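Local coordinates for chitin-binding type-4 domain-containing protein (Photorhabdus laumondii subsp. laumondii, PDB 6T5Z) that probably cleaves chitin oxidatively as a copper-dependent lytic polysaccharide monooxygenase of family AA10, at residues Gln21-Cys25 / Asp68-Lys72; Ile75-Ile80 / Lys137-Pro141; Ser94-Phe98 / Val134-Cys138; Glu142-Gly146 / Thr170-Ala174. The contacts are given in a common frame with arbitrary orientation. Residues are numbered along the deposited sequence.

How the interactions relate
Residues 21-25 and 68-72 meet first, so interaction 1 closes a long, largely loop-built excursion of 42 residues between its segments. The chain then runs directly into Ile75-Ile80, where interaction 2 opens, later closing a 56-residue span. Interaction 3 opens inside interaction 2 and ends on the same strand, 133-139, sharing Lys137 and Cys138; interaction 2 pairs this strand within its own sheet, whereas interaction 3 packs it on the other sheet. Interaction 4 follows and fastens the C-terminal strand to the loop after Pro141. It touches interaction 2 through Ile75 O and Ser172 N, 2.8 Å apart, and interaction 1 through Lys72 CB and Thr170 OG1, 3.4 Å apart, where the loop region packs against the sandwich.

Interaction 1 (Gln21-Cys25 / Asp68-Lys72); sequences QNMDC and DRWKK
Two direct hydrogen bonds fix these irregular segments. Lys71 N donates to Asn22 OD1 (3.0 Å, 173° at the hydrogen), and Arg69 NH2 donates to Met23 O (2.9 Å, 168°). Asn22, with chi1 m and its CA-CB bond toward the other segment, presents its amide to the backbone: one water donates to both Asn22 OD1 (2.8 Å) and Arg69 O (2.7 Å), while a second accepts from Asn22 ND2 (2.9 Å) and donates to Lys71 O (2.7 Å). Asn22 ND2 also bonds to Arg10 O. The CA-CB bond of Arg69 runs sideways, but chi1 t, chi2 p and chi3 t bring the guanidinium edge to Met23 O. The touching parts run 139° apart; Asn22 and Lys71 form the nearest CA pair at 6.2 Å. Asp24 takes left-handed backbone angles (59/45), turning the chain into Cys25, which is disulfide-bonded to Cys14. This is loop-to-loop bridging within the long, mostly irregular region between strands 2-6 and 73-76 of the AA10 beta-sandwich. The Trp70 ring (chi1 m, chi2 116°) offers its edge: CE3 lies 3.6 Å from Asn22 CG, and CZ3 lies 4.4 Å from Cys25 SG. Its NE1 bonds to Ala64 O. Gln21 OE1 lies 3.8 Å from Lys71 CE, while Gln21 NE2 bonds to Gly18 O.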
loop_
_atom_site.group_PDB
_atom_site.type_symbol
_atom_site.label_atom_id
_atom_site.label_comp_id
_atom_site.label_asym_id
_atom_site.label_seq_id
_atom_site.Cartn_x
_atom_site.Cartn_y
_atom_site.Cartn_z
ATOM N N GLN A 21 -1.681 16.312 -1.609
ATOM C CA GLN A 21 -3.054 16.090 -1.181
ATOM C C GLN A 21 -3.110 15.552 0.242
ATOM O O GLN A 21 -4.123 15.732 0.925
ATOM C CB GLN A 21 -3.755 15.150 -2.163
ATOM C CG GLN A 21 -3.779 15.703 -3.584
ATOM C CD GLN A 21 -4.370 14.738 -4.589
ATOM O OE1 GLN A 21 -5.559 14.417 -4.534
ATOM N NE2 GLN A 21 -3.541 14.269 -5.517
ATOM N N ASN A 22 -2.044 14.900 0.701
ATOM C CA ASN A 22 -1.813 14.647 2.113
ATOM C C ASN A 22 -0.713 15.588 2.560
ATOM O O ASN A 22 0.269 15.794 1.839
ATOM C CB ASN A 22 -1.372 13.207 2.408
ATOM C CG ASN A 22 -2.489 12.201 2.253
ATOM O OD1 ASN A 22 -3.651 12.492 2.532
ATOM N ND2 ASN A 22 -2.136 10.990 1.799
ATOM N N MET A 23 -0.867 16.142 3.752
ATOM C CA MET A 23 0.132 17.028 4.319
ATOM C C MET A 23 0.572 16.515 5.678
ATOM O O MET A 23 -0.028 15.604 6.246
ATOM C CB MET A 23 -0.407 18.450 4.442
ATOM C CG MET A 23 -0.576 19.124 3.110
ATOM S SD MET A 23 -0.987 20.837 3.382
ATOM C CE MET A 23 0.346 21.350 4.469
ATOM N N ASP A 24 1.622 17.148 6.196
ATOM C CA ASP A 24 2.209 16.800 7.492
ATOM C C ASP A 24 2.683 15.347 7.532
ATOM O O ASP A 24 2.482 14.634 8.519
ATOM C CB ASP A 24 1.235 17.095 8.636
ATOM C CG ASP A 24 1.947 17.384 9.948
ATOM O OD1 ASP A 24 3.180 17.592 9.927
ATOM O OD2 ASP A 24 1.271 17.409 11.003
ATOM N N CYS A 25 3.372 14.937 6.464
ATOM C CA CYS A 25 3.838 13.567 6.286
ATOM C C CYS A 25 5.307 13.376 6.638
ATOM O O CYS A 25 5.817 12.255 6.514
ATOM C CB CYS A 25 3.625 13.134 4.836
ATOM S SG CYS A 25 1.931 13.209 4.240
ATOM N N ASP A 68 -10.707 11.060 9.455
ATOM C CA ASP A 68 -10.490 12.388 8.894
ATOM C C ASP A 68 -9.096 12.591 8.317
ATOM O O ASP A 68 -8.891 13.563 7.580
ATOM C CB ASP A 68 -10.747 13.471 9.969
ATOM C CG ASP A 68 -10.175 13.095 11.347
ATOM O OD1 ASP A 68 -10.929 12.532 12.175
ATOM O OD2 ASP A 68 -8.980 13.361 11.606
ATOM N N ARG A 69 -8.146 11.695 8.604
ATOM C CA ARG A 69 -6.734 12.035 8.419
ATOM C C ARG A 69 -6.329 12.075 6.952
ATOM O O ARG A 69 -5.574 12.962 6.533
ATOM C CB ARG A 69 -5.858 11.044 9.181
ATOM C CG ARG A 69 -4.364 11.279 8.978
ATOM C CD ARG A 69 -3.909 12.505 9.754
ATOM N NE ARG A 69 -2.504 12.828 9.520
ATOM C CZ ARG A 69 -2.057 13.531 8.484
ATOM N NH1 ARG A 69 -2.897 13.967 7.550
ATOM N NH2 ARG A 69 -0.761 13.802 8.377
ATOM N N TRP A 70 -6.748 11.080 6.171
ATOM C CA TRP A 70 -6.132 10.816 4.884
ATOM C C TRP A 70 -7.077 11.116 3.733
ATOM O O TRP A 70 -8.282 10.866 3.817
ATOM C CB TRP A 70 -5.668 9.358 4.801
ATOM C CG TRP A 70 -4.695 9.001 5.897
ATOM C CD1 TRP A 70 -4.885 8.091 6.900
ATOM C CD2 TRP A 70 -3.401 9.577 6.118
ATOM N NE1 TRP A 70 -3.783 8.051 7.718
ATOM C CE2 TRP A 70 -2.853 8.947 7.255
ATOM C CE3 TRP A 70 -2.641 10.549 5.450
ATOM C CZ2 TRP A 70 -1.582 9.265 7.745
ATOM C CZ3 TRP A 70 -1.377 10.859 5.937
ATOM C CH2 TRP A 70 -0.872 10.230 7.081
ATOM N N LYS A 71 -6.509 11.646 2.653
ATOM C CA LYS A 71 -7.262 11.837 1.426
ATOM C C LYS A 71 -7.544 10.475 0.805
ATOM O O LYS A 71 -6.642 9.644 0.686
ATOM C CB LYS A 71 -6.466 12.712 0.466
ATOM C CG LYS A 71 -7.006 12.743 -0.948
ATOM C CD LYS A 71 -8.235 13.617 -1.050
ATOM C CE LYS A 71 -8.680 13.749 -2.512
ATOM N NZ LYS A 71 -9.000 12.426 -3.132
ATOM N N LYS A 72 -8.795 10.242 0.424
ATOM C CA LYS A 72 -9.237 8.944 -0.059
ATOM C C LYS A 72 -9.474 8.993 -1.565
ATOM O O LYS A 72 -10.144 9.897 -2.069
ATOM C CB LYS A 72 -10.506 8.508 0.676
ATOM C CG LYS A 72 -10.305 8.436 2.190
ATOM C CD LYS A 72 -11.585 8.420 3.001
ATOM C CE LYS A 72 -11.264 8.520 4.491
ATOM N NZ LYS A 72 -10.797 9.907 4.854
HETATM O O HOH W 1 -4.997 14.220 4.246
HETATM O O HOH W 2 -4.118 8.917 1.337
#

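Interaction 2 (Ile75-Ile80 / Lys137-Pro141); sequences ITAGEI and KCTLP
Ile75 and Thr76 end strand 73-76 in extended form. The CA-CB bond of Ile75 (chi1 p, chi2 t) points toward the other segment, and its CD1 lies 4.1 Å from Leu140 CD1. Ala77 and Gly78 together turn the chain, Ala77 CA lying 3.9 Å from Leu140 CD1. Gly78 has backbone angles (120/-141) at which a CB would jam against the preceding carbonyl; its O accepts from Leu140 N (2.9 Å, 177°). Glu79 and Thr139 form an antiparallel non-hydrogen-bonded pair, CA-CA 4.2 Å, with Glu79 CA making a CH...O contact to Cys138 O at 3.4 Å. Ile80 and Cys138 follow as the hydrogen-bonded pair, CA-CA 5.3 Å: Ile80 N to Cys138 O, 3.0 Å, and Cys138 N to Ile80 O, 2.8 Å. Ile80 (chi1 t, chi2 t) sets CG2 4.0 Å from both Cys138 CB and Leu140 CG. Thus the chain leaves the mixed sheet and enters the three-stranded sheet of the Ig-like sandwich beside strand 133-139. Backbone hydrogen bonds fix the register. Cys138 and Leu140 are buried with Ile80 against them, whereas Glu79 and Thr139 are exposed and share a water (Thr139 OG1 3.1 Å; Glu79 OE2 3.3 Å, weak), implying an apolar inner face and a solvated outer one.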
loop_
_atom_site.group_PDB
_atom_site.type_symbol
_atom_site.label_atom_id
_atom_site.label_comp_id
_atom_site.label_asym_id
_atom_site.label_seq_id
_atom_site.Cartn_x
_atom_site.Cartn_y
_atom_site.Cartn_z
ATOM N N ILE A 75 -13.155 4.971 -5.648
ATOM C CA ILE A 75 -13.122 3.834 -6.557
ATOM C C ILE A 75 -14.448 3.091 -6.473
ATOM O O ILE A 75 -15.154 3.136 -5.465
ATOM C CB ILE A 75 -11.947 2.869 -6.260
ATOM C CG1 ILE A 75 -11.992 2.376 -4.822
ATOM C CG2 ILE A 75 -10.607 3.531 -6.534
ATOM C CD1 ILE A 75 -10.995 1.243 -4.545
ATOM N N THR A 76 -14.801 2.414 -7.562
ATOM C CA THR A 76 -15.994 1.582 -7.592
ATOM C C THR A 76 -15.590 0.124 -7.429
ATOM O O THR A 76 -14.586 -0.322 -7.996
ATOM C CB THR A 76 -16.779 1.774 -8.892
ATOM O OG1 THR A 76 -17.218 3.132 -8.985
ATOM C CG2 THR A 76 -18.003 0.861 -8.925
ATOM N N ALA A 77 -16.360 -0.603 -6.626
ATOM C CA ALA A 77 -16.064 -2.004 -6.366
ATOM C C ALA A 77 -16.028 -2.794 -7.667
ATOM O O ALA A 77 -16.715 -2.478 -8.647
ATOM C CB ALA A 77 -17.094 -2.611 -5.412
ATOM N N GLY A 78 -15.192 -3.832 -7.671
ATOM C CA GLY A 78 -15.002 -4.679 -8.831
ATOM C C GLY A 78 -13.553 -4.651 -9.276
ATOM O O GLY A 78 -12.636 -4.624 -8.452
ATOM N N GLU A 79 -13.362 -4.635 -10.587
ATOM C CA GLU A 79 -12.016 -4.644 -11.130
ATOM C C GLU A 79 -11.280 -3.355 -10.769
ATOM O O GLU A 79 -11.872 -2.270 -10.681
ATOM C CB GLU A 79 -12.067 -4.850 -12.644
ATOM C CG GLU A 79 -12.542 -6.255 -13.012
ATOM C CD GLU A 79 -12.496 -6.540 -14.500
ATOM O OE1 GLU A 79 -12.367 -5.581 -15.290
ATOM O OE2 GLU A 79 -12.593 -7.724 -14.879
ATOM N N ILE A 80 -9.977 -3.495 -10.528
ATOM C CA ILE A 80 -9.112 -2.380 -10.141
ATOM C C ILE A 80 -7.706 -2.693 -10.637
ATOM O O ILE A 80 -7.276 -3.851 -10.633
ATOM C CB ILE A 80 -9.148 -2.152 -8.613
ATOM C CG1 ILE A 80 -8.253 -0.991 -8.186
ATOM C CG2 ILE A 80 -8.746 -3.419 -7.862
ATOM C CD1 ILE A 80 -8.533 -0.522 -6.746
ATOM N N LYS A 137 -3.396 -6.095 -12.524
ATOM C CA LYS A 137 -4.844 -6.128 -12.659
ATOM C C LYS A 137 -5.439 -7.027 -11.579
ATOM O O LYS A 137 -5.011 -8.179 -11.407
ATOM C CB LYS A 137 -5.247 -6.624 -14.049
ATOM C CG LYS A 137 -4.813 -5.725 -15.202
ATOM C CD LYS A 137 -5.202 -6.378 -16.522
ATOM C CE LYS A 137 -4.605 -5.678 -17.731
ATOM N NZ LYS A 137 -5.398 -4.481 -18.114
ATOM N N CYS A 138 -6.445 -6.510 -10.872
ATOM C CA CYS A 138 -6.995 -7.176 -9.699
ATOM C C CYS A 138 -8.515 -7.051 -9.690
ATOM O O CYS A 138 -9.116 -6.333 -10.495
ATOM C CB CYS A 138 -6.417 -6.591 -8.399
ATOM S SG CYS A 138 -4.633 -6.636 -8.276
ATOM N N THR A 139 -9.135 -7.756 -8.747
ATOM C CA THR A 139 -10.566 -7.654 -8.501
ATOM C C THR A 139 -10.774 -7.568 -7.000
ATOM O O THR A 139 -10.223 -8.381 -6.255
ATOM C CB THR A 139 -11.334 -8.850 -9.073
ATOM O OG1 THR A 139 -11.039 -8.986 -10.466
ATOM C CG2 THR A 139 -12.844 -8.629 -8.917
ATOM N N LEU A 140 -11.552 -6.580 -6.562
ATOM C CA LEU A 140 -11.847 -6.424 -5.143
ATOM C C LEU A 140 -12.762 -7.547 -4.655
ATOM O O LEU A 140 -13.525 -8.118 -5.439
ATOM C CB LEU A 140 -12.510 -5.072 -4.884
ATOM C CG LEU A 140 -11.587 -3.867 -5.037
ATOM C CD1 LEU A 140 -12.397 -2.573 -5.131
ATOM C CD2 LEU A 140 -10.663 -3.816 -3.831
ATOM N N PRO A 141 -12.695 -7.894 -3.366
ATOM C CA PRO A 141 -13.611 -8.907 -2.836
ATOM C C PRO A 141 -15.036 -8.395 -2.873
ATOM O O PRO A 141 -15.286 -7.189 -2.932
ATOM C CB PRO A 141 -13.133 -9.111 -1.393
ATOM C CG PRO A 141 -11.779 -8.510 -1.326
ATOM C CD PRO A 141 -11.771 -7.402 -2.330
HETATM O O HOH W 3 -13.373 -9.693 -12.303
#

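Interaction 3 (Ser94-Phe98 / Val134-Cys138); sequences SWEYF and VINKC
A short hydrogen bond buried between two sheets marks this contact: Tyr97 OH donates to Asn136 OD1 at 2.6 Å, the oxygen lying at the ring edge. Both segments are extended strands, yet no backbone pairing joins them. Their axes approach to 8.8 Å and cross at -47°, with Trp95-Asn136 (CA-CA 7.4 Å) and Tyr97-Cys138 (8.6 Å) as nearest neighbours, the face-to-face packing of a beta-sandwich. Trp95 (chi1 m, chi2 84°) places CB 3.2 Å from Asn136 OD1 and receives Val134 CG1 over its six-membered ring, 4.0 Å from the centroid and 18° off the normal, a CH-pi contact. Cys138 SG sits obliquely, 4.6 Å from the Tyr97 ring centroid. The Trp95 side chain is about 8 Å from that of copper ligand His90. Tyr97 OH also bonds to Trp84 NE1 and Asn136 ND2 to Glu123 OE1, while Trp95 stacks on Trp154. Cys138, disulfide-bonded to Cys121, ties strand 133-139 to strand 121-126, the partner of 92-99 in the opposing sheet.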
loop_
_atom_site.group_PDB
_atom_site.type_symbol
_atom_site.label_atom_id
_atom_site.label_comp_id
_atom_site.label_asym_id
_atom_site.label_seq_id
_atom_site.Cartn_x
_atom_site.Cartn_y
_atom_site.Cartn_z
ATOM N N SER A 94 7.034 -11.023 -6.356
ATOM C CA SER A 94 5.596 -10.879 -6.543
ATOM C C SER A 94 5.154 -9.449 -6.276
ATOM O O SER A 94 5.884 -8.653 -5.683
ATOM C CB SER A 94 4.820 -11.808 -5.618
ATOM O OG SER A 94 5.027 -11.417 -4.269
ATOM N N TRP A 95 3.934 -9.165 -6.724
ATOM C CA TRP A 95 3.137 -7.998 -6.359
ATOM C C TRP A 95 1.867 -8.533 -5.719
ATOM O O TRP A 95 1.220 -9.414 -6.289
ATOM C CB TRP A 95 2.782 -7.162 -7.597
ATOM C CG TRP A 95 3.928 -7.006 -8.529
ATOM C CD1 TRP A 95 4.338 -7.890 -9.500
ATOM C CD2 TRP A 95 4.851 -5.915 -8.565
ATOM N NE1 TRP A 95 5.450 -7.396 -10.141
ATOM C CE2 TRP A 95 5.781 -6.187 -9.586
ATOM C CE3 TRP A 95 4.974 -4.728 -7.830
ATOM C CZ2 TRP A 95 6.830 -5.324 -9.889
ATOM C CZ3 TRP A 95 6.012 -3.865 -8.140
ATOM C CH2 TRP A 95 6.930 -4.172 -9.149
ATOM N N GLU A 96 1.502 -8.026 -4.544
ATOM C CA GLU A 96 0.311 -8.553 -3.897
ATOM C C GLU A 96 -0.390 -7.447 -3.125
ATOM O O GLU A 96 0.207 -6.415 -2.792
ATOM C CB GLU A 96 0.645 -9.726 -2.971
ATOM C CG GLU A 96 1.457 -9.334 -1.772
ATOM C CD GLU A 96 1.688 -10.498 -0.802
ATOM O OE1 GLU A 96 1.244 -11.631 -1.081
ATOM O OE2 GLU A 96 2.326 -10.258 0.238
ATOM N N TYR A 97 -1.678 -7.673 -2.851
ATOM C CA TYR A 97 -2.553 -6.633 -2.313
ATOM C C TYR A 97 -3.451 -7.221 -1.237
ATOM O O TYR A 97 -4.068 -8.271 -1.447
ATOM C CB TYR A 97 -3.382 -5.991 -3.442
ATOM C CG TYR A 97 -2.466 -5.362 -4.458
ATOM C CD1 TYR A 97 -1.970 -6.096 -5.531
ATOM C CD2 TYR A 97 -2.064 -4.033 -4.321
ATOM C CE1 TYR A 97 -1.083 -5.526 -6.447
ATOM C CE2 TYR A 97 -1.197 -3.461 -5.221
ATOM C CZ TYR A 97 -0.701 -4.206 -6.273
ATOM O OH TYR A 97 0.157 -3.610 -7.168
ATOM N N PHE A 98 -3.488 -6.551 -0.085
ATOM C CA PHE A 98 -4.364 -6.854 1.033
ATOM C C PHE A 98 -5.381 -5.726 1.178
ATOM O O PHE A 98 -5.129 -4.591 0.777
ATOM C CB PHE A 98 -3.560 -6.986 2.332
ATOM C CG PHE A 98 -2.556 -8.107 2.329
ATOM C CD1 PHE A 98 -2.861 -9.316 2.936
ATOM C CD2 PHE A 98 -1.290 -7.945 1.751
ATOM C CE1 PHE A 98 -1.938 -10.364 2.958
ATOM C CE2 PHE A 98 -0.366 -8.986 1.767
ATOM C CZ PHE A 98 -0.692 -10.198 2.377
ATOM N N VAL A 134 4.886 -0.635 -13.711
ATOM C CA VAL A 134 4.261 -1.950 -13.617
ATOM C C VAL A 134 2.786 -1.772 -13.297
ATOM O O VAL A 134 2.425 -0.944 -12.457
ATOM C CB VAL A 134 4.943 -2.816 -12.541
ATOM C CG1 VAL A 134 4.093 -4.049 -12.234
ATOM C CG2 VAL A 134 6.339 -3.204 -12.993
ATOM N N ILE A 135 1.930 -2.538 -13.968
ATOM C CA ILE A 135 0.495 -2.520 -13.704
ATOM C C ILE A 135 0.034 -3.919 -13.308
ATOM O O ILE A 135 0.300 -4.894 -14.019
ATOM C CB ILE A 135 -0.303 -2.001 -14.915
ATOM C CG1 ILE A 135 -0.092 -0.487 -15.096
ATOM C CG2 ILE A 135 -1.770 -2.314 -14.751
ATOM C CD1 ILE A 135 -0.903 0.116 -16.227
ATOM N N ASN A 136 -0.665 -4.016 -12.177
ATOM C CA ASN A 136 -1.258 -5.270 -11.714
ATOM C C ASN A 136 -2.774 -5.165 -11.802
ATOM O O ASN A 136 -3.370 -4.265 -11.200
ATOM C CB ASN A 136 -0.853 -5.584 -10.274
ATOM C CG ASN A 136 0.652 -5.581 -10.066
ATOM O OD1 ASN A 136 1.161 -4.875 -9.189
ATOM N ND2 ASN A 136 1.363 -6.376 -10.855
ATOM N N LYS A 137 -3.396 -6.095 -12.524
ATOM C CA LYS A 137 -4.844 -6.128 -12.659
ATOM C C LYS A 137 -5.439 -7.027 -11.579
ATOM O O LYS A 137 -5.011 -8.179 -11.407
ATOM C CB LYS A 137 -5.247 -6.624 -14.049
ATOM C CG LYS A 137 -4.813 -5.725 -15.202
ATOM C CD LYS A 137 -5.202 -6.378 -16.522
ATOM C CE LYS A 137 -4.605 -5.678 -17.731
ATOM N NZ LYS A 137 -5.398 -4.481 -18.114
ATOM N N CYS A 138 -6.445 -6.510 -10.872
ATOM C CA CYS A 138 -6.995 -7.176 -9.699
ATOM C C CYS A 138 -8.515 -7.051 -9.690
ATOM O O CYS A 138 -9.116 -6.333 -10.495
ATOM C CB CYS A 138 -6.417 -6.591 -8.399
ATOM S SG CYS A 138 -4.633 -6.636 -8.276
#

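Interaction 4 (Glu142-Gly146 / Thr170-Ala174); sequences EGYQG and TISPA
Thr170 opens the second segment with its CA-CB bond pointing away from 142-146, its CA making a CH...O contact of 3.6 Å to Gly146 O. Ile171 carries the contact: its N donates to Gly146 O (2.8 Å, 171°) and its O accepts from Gly146 N (2.8 Å, 159°), one antiparallel hydrogen-bonded pair with CA-CA 4.9 Å. The touching parts run 133° apart, and the nearest CA pair is Gln145-Ile171 at 4.5 Å. Gly146 sits at 89/-163, where a CB would strike the preceding carbonyl. The Ile171 side chain (m, t) sets CG2 3.5 Å from Tyr144 O and CD1 4.4 Å from Tyr144 CB. Pro173 CG approaches Gln145 OE1 at 3.4 Å, and a water accepts from Ala174 N (3.0 Å) and bonds weakly to Tyr144 O (3.3 Å). This single bridge begins the antiparallel pairing of strands 148-156 and 161-172 in the mixed sheet. Strand 73-76 runs parallel to 161-172, Ile75 bonding to Thr170 and Ser172, and Ile171 also packs on Ile99 of strand 92-99.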
loop_
_atom_site.group_PDB
_atom_site.type_symbol
_atom_site.label_atom_id
_atom_site.label_comp_id
_atom_site.label_asym_id
_atom_site.label_seq_id
_atom_site.Cartn_x
_atom_site.Cartn_y
_atom_site.Cartn_z
ATOM N N GLU A 142 -15.980 -9.328 -2.833
ATOM C CA GLU A 142 -17.379 -8.938 -2.910
ATOM C C GLU A 142 -17.829 -8.270 -1.617
ATOM O O GLU A 142 -17.298 -8.530 -0.532
ATOM C CB GLU A 142 -18.264 -10.146 -3.213
ATOM C CG GLU A 142 -17.972 -10.796 -4.557
ATOM N N GLY A 143 -18.825 -7.395 -1.746
ATOM C CA GLY A 143 -19.439 -6.796 -0.583
ATOM C C GLY A 143 -18.699 -5.626 0.009
ATOM O O GLY A 143 -19.002 -5.217 1.133
ATOM N N TYR A 144 -17.736 -5.065 -0.704
ATOM C CA TYR A 144 -16.967 -3.966 -0.145
ATOM C C TYR A 144 -17.564 -2.621 -0.520
ATOM O O TYR A 144 -18.003 -2.399 -1.656
ATOM C CB TYR A 144 -15.507 -4.026 -0.582
ATOM C CG TYR A 144 -14.668 -4.761 0.431
ATOM C CD1 TYR A 144 -13.831 -4.069 1.303
ATOM C CD2 TYR A 144 -14.767 -6.143 0.563
ATOM C CE1 TYR A 144 -13.068 -4.739 2.250
ATOM C CE2 TYR A 144 -14.013 -6.822 1.508
ATOM C CZ TYR A 144 -13.168 -6.120 2.346
ATOM O OH TYR A 144 -12.419 -6.793 3.276
ATOM N N GLN A 145 -17.589 -1.734 0.461
ATOM C CA GLN A 145 -17.980 -0.355 0.247
ATOM C C GLN A 145 -17.423 0.453 1.405
ATOM O O GLN A 145 -17.045 -0.097 2.443
ATOM C CB GLN A 145 -19.498 -0.206 0.141
ATOM C CG GLN A 145 -20.252 -0.789 1.321
ATOM C CD GLN A 145 -21.731 -0.951 1.041
ATOM O OE1 GLN A 145 -22.129 -1.728 0.166
ATOM N NE2 GLN A 145 -22.557 -0.213 1.776
ATOM N N GLY A 146 -17.360 1.754 1.205
ATOM C CA GLY A 146 -16.966 2.661 2.264
ATOM C C GLY A 146 -15.467 2.863 2.292
ATOM O O GLY A 146 -14.746 2.556 1.334
ATOM N N THR A 170 -12.221 5.300 -0.925
ATOM C CA THR A 170 -13.658 5.315 -0.665
ATOM C C THR A 170 -14.303 4.457 -1.751
ATOM O O THR A 170 -14.305 4.839 -2.925
ATOM C CB THR A 170 -14.229 6.732 -0.679
ATOM O OG1 THR A 170 -13.715 7.466 0.433
ATOM C CG2 THR A 170 -15.746 6.688 -0.556
ATOM N N ILE A 171 -14.832 3.294 -1.366
ATOM C CA ILE A 171 -15.338 2.298 -2.314
ATOM C C ILE A 171 -16.855 2.426 -2.462
ATOM O O ILE A 171 -17.606 2.281 -1.488
ATOM C CB ILE A 171 -14.953 0.873 -1.881
ATOM C CG1 ILE A 171 -13.429 0.742 -1.854
ATOM C CG2 ILE A 171 -15.567 -0.139 -2.830
ATOM C CD1 ILE A 171 -12.894 -0.630 -1.386
ATOM N N SER A 172 -17.319 2.692 -3.719
ATOM C CA SER A 172 -18.760 2.647 -3.937
ATOM C C SER A 172 -19.178 1.236 -4.329
ATOM O O SER A 172 -18.426 0.541 -5.022
ATOM C CB SER A 172 -19.179 3.621 -5.032
ATOM O OG SER A 172 -18.740 4.930 -4.728
ATOM N N PRO A 173 -20.356 0.794 -3.889
ATOM C CA PRO A 173 -20.813 -0.552 -4.248
ATOM C C PRO A 173 -20.770 -0.783 -5.753
ATOM O O PRO A 173 -21.031 0.123 -6.547
ATOM C CB PRO A 173 -22.247 -0.584 -3.709
ATOM C CG PRO A 173 -22.216 0.369 -2.552
ATOM C CD PRO A 173 -21.306 1.479 -2.993
ATOM N N ALA A 174 -20.392 -1.998 -6.136
ATOM C CA ALA A 174 -20.279 -2.368 -7.544
ATOM C C ALA A 174 -21.518 -1.959 -8.337
ATOM O O ALA A 174 -22.650 -2.285 -7.971
ATOM C CB ALA A 174 -20.038 -3.868 -7.674
ATOM O OXT ALA A 174 -21.413 -1.289 -9.366
HETATM O O HOH W 4 -19.975 -3.891 -3.856
#